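Local coordinates for 3-oxoacyl-[acyl-carrier-protein] synthase 3 (Pseudomonas aeruginosa, PDB 2X3E), which catalyses the condensation of acetyl-CoA with malonyl-ACP that initiates bacterial fatty acid synthesis, working as a homodimer, at the interface of chains A and B. Numbering follows the deposited sequence. Chains: chain A/B, 3-oxoacyl-[acyl-carrier-protein] synthase 3.

The interface of chains A and B. Residues chain A 85-88; chain B 142, 192-194, 196, 312.
The thioether of B:Met193 crosses the ring of A:Phe85 at about a right angle, its sulfur standing above the ring plane, just outside the rim at CD1. SD approaches CD1 to 3.2 Å, a tight fit. The methionine starts out extended, CG anti to its backbone N (chi1 168°), then bends at its second and third torsions, which brings the sulfur above the CD1 edge of the ring and leaves the CE methyl beside CD1 and CE1.

Next to this pair, A:Cys87 and B:Thr194 show how a short antiparallel bridge can join two subunits. The amide N of B:Thr194 donates to O of A:Cys87 at 2.7 Å. In return, O of B:Thr194 is gripped by two successive amides. N of A:Cys86 lies 2.9 Å from this O, nearly in line with the carbonyl. N of A:Cys87 lies 3.1 Å from the same O, in the carbonyl plane on a lone pair. The double grip should restrict the carbonyl's orientation.

The side chains of the two cysteines diverge. SG of A:Cys87 stands anti to its backbone N (chi1 -174°) and reaches into chain B, where it meets the CB methyl of B:Ala312 at 3.7 Å and the CZ tip of B:Phe142, which points end-on at the sulfur from the flank of the CB–SG bond. SG of A:Cys86 instead turns towards CA of B:Ala196, while its CB packs against the CG2 methyl of B:Thr194. A cis peptide precedes A:Pro88, whose CB lies 3.6 Å from the CB methyl of B:Ala312.

Within the thiolase-like dimer, the one-residue strand at A:Cys87 bridges strand 192-195 of the partner, with A:Phe85 packing beside it. The patch centre lies about 9 Å from B:Ala112, which in this structure replaces the nucleophilic cysteine, and about 13 Å from the catalytic B:His250. In FabH enzymes the residue at this position comes from the partner subunit and borders the acyl pocket, a role A:Cys87 is likely to share; two-fold symmetry repeats the arrangement with the chains exchanged.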
loop_
_atom_site.group_PDB
_atom_site.type_symbol
_atom_site.label_atom_id
_atom_site.label_comp_id
_atom_site.label_asym_id
_atom_site.label_seq_id
_atom_site.Cartn_x
_atom_site.Cartn_y
_atom_site.Cartn_z
ATOM N N PHE A 85 -7.956 -10.059 1.708
ATOM C CA PHE A 85 -9.238 -9.352 1.683
ATOM C C PHE A 85 -9.182 -8.147 0.743
ATOM O O PHE A 85 -8.112 -7.759 0.275
ATOM C CB PHE A 85 -9.638 -8.883 3.099
ATOM C CG PHE A 85 -9.087 -9.738 4.207
ATOM C CD1 PHE A 85 -9.638 -10.976 4.491
ATOM C CD2 PHE A 85 -8.008 -9.304 4.966
ATOM C CE1 PHE A 85 -9.129 -11.760 5.514
ATOM C CE2 PHE A 85 -7.500 -10.088 5.983
ATOM C CZ PHE A 85 -8.053 -11.315 6.248
ATOM N N CYS A 86 -10.345 -7.568 0.454
ATOM C CA CYS A 86 -10.408 -6.259 -0.202
ATOM C C CYS A 86 -10.205 -5.182 0.866
ATOM O O CYS A 86 -9.539 -4.172 0.634
ATOM C CB CYS A 86 -11.736 -6.070 -0.941
ATOM S SG CYS A 86 -11.846 -7.060 -2.443
ATOM N N CYS A 87 -10.772 -5.435 2.042
ATOM C CA CYS A 87 -10.548 -4.638 3.239
ATOM C C CYS A 87 -10.673 -5.584 4.440
ATOM O O CYS A 87 -11.625 -6.356 4.511
ATOM C CB CYS A 87 -11.583 -3.511 3.323
ATOM S SG CYS A 87 -11.305 -2.329 4.684
ATOM N N PRO A 88 -9.715 -5.553 5.387
ATOM C CA PRO A 88 -8.535 -4.708 5.530
ATOM C C PRO A 88 -7.340 -5.177 4.707
ATOM O O PRO A 88 -7.454 -6.093 3.889
ATOM C CB PRO A 88 -8.212 -4.847 7.019
ATOM C CG PRO A 88 -8.590 -6.241 7.341
ATOM C CD PRO A 88 -9.832 -6.500 6.517
ATOM N N PHE B 142 -16.632 3.152 -0.827
ATOM C CA PHE B 142 -17.217 2.004 -0.125
ATOM C C PHE B 142 -18.642 1.660 -0.584
ATOM O O PHE B 142 -19.057 0.505 -0.467
ATOM C CB PHE B 142 -17.171 2.203 1.403
ATOM C CG PHE B 142 -16.033 1.491 2.073
ATOM C CD1 PHE B 142 -14.723 1.642 1.616
ATOM C CD2 PHE B 142 -16.265 0.672 3.176
ATOM C CE1 PHE B 142 -13.669 0.982 2.243
ATOM C CE2 PHE B 142 -15.215 0.016 3.808
ATOM C CZ PHE B 142 -13.918 0.172 3.338
ATOM N N LEU B 192 -14.166 -5.742 10.905
ATOM C CA LEU B 192 -14.505 -4.878 9.784
ATOM C C LEU B 192 -13.905 -5.512 8.541
ATOM O O LEU B 192 -12.688 -5.689 8.474
ATOM C CB LEU B 192 -13.919 -3.477 9.997
ATOM C CG LEU B 192 -14.489 -2.661 11.164
ATOM C CD1 LEU B 192 -13.447 -1.713 11.745
ATOM C CD2 LEU B 192 -15.732 -1.897 10.722
ATOM N N MET B 193 -14.740 -5.875 7.568
ATOM C CA MET B 193 -14.243 -6.673 6.452
ATOM C C MET B 193 -15.038 -6.611 5.161
ATOM O O MET B 193 -16.260 -6.726 5.167
ATOM C CB MET B 193 -14.164 -8.139 6.865
ATOM C CG MET B 193 -13.936 -9.071 5.684
ATOM S SD MET B 193 -12.422 -9.958 5.816
ATOM C CE MET B 193 -12.852 -11.103 7.125
ATOM N N THR B 194 -14.301 -6.479 4.061
ATOM C CA THR B 194 -14.821 -6.677 2.711
ATOM C C THR B 194 -14.065 -7.858 2.101
ATOM O O THR B 194 -12.884 -7.727 1.758
ATOM C CB THR B 194 -14.599 -5.431 1.851
ATOM O OG1 THR B 194 -15.124 -4.284 2.526
ATOM C CG2 THR B 194 -15.270 -5.583 0.489
ATOM N N ALA B 196 -12.458 -10.689 -0.354
ATOM C CA ALA B 196 -12.116 -10.878 -1.761
ATOM C C ALA B 196 -13.077 -11.933 -2.307
ATOM O O ALA B 196 -13.394 -12.887 -1.610
ATOM C CB ALA B 196 -10.667 -11.338 -1.907
ATOM N N ALA B 312 -10.296 -0.892 9.992
ATOM C CA ALA B 312 -10.139 -2.306 9.704
ATOM C C ALA B 312 -8.664 -2.695 9.715
ATOM O O ALA B 312 -7.785 -1.900 9.346
ATOM C CB ALA B 312 -10.784 -2.646 8.369
#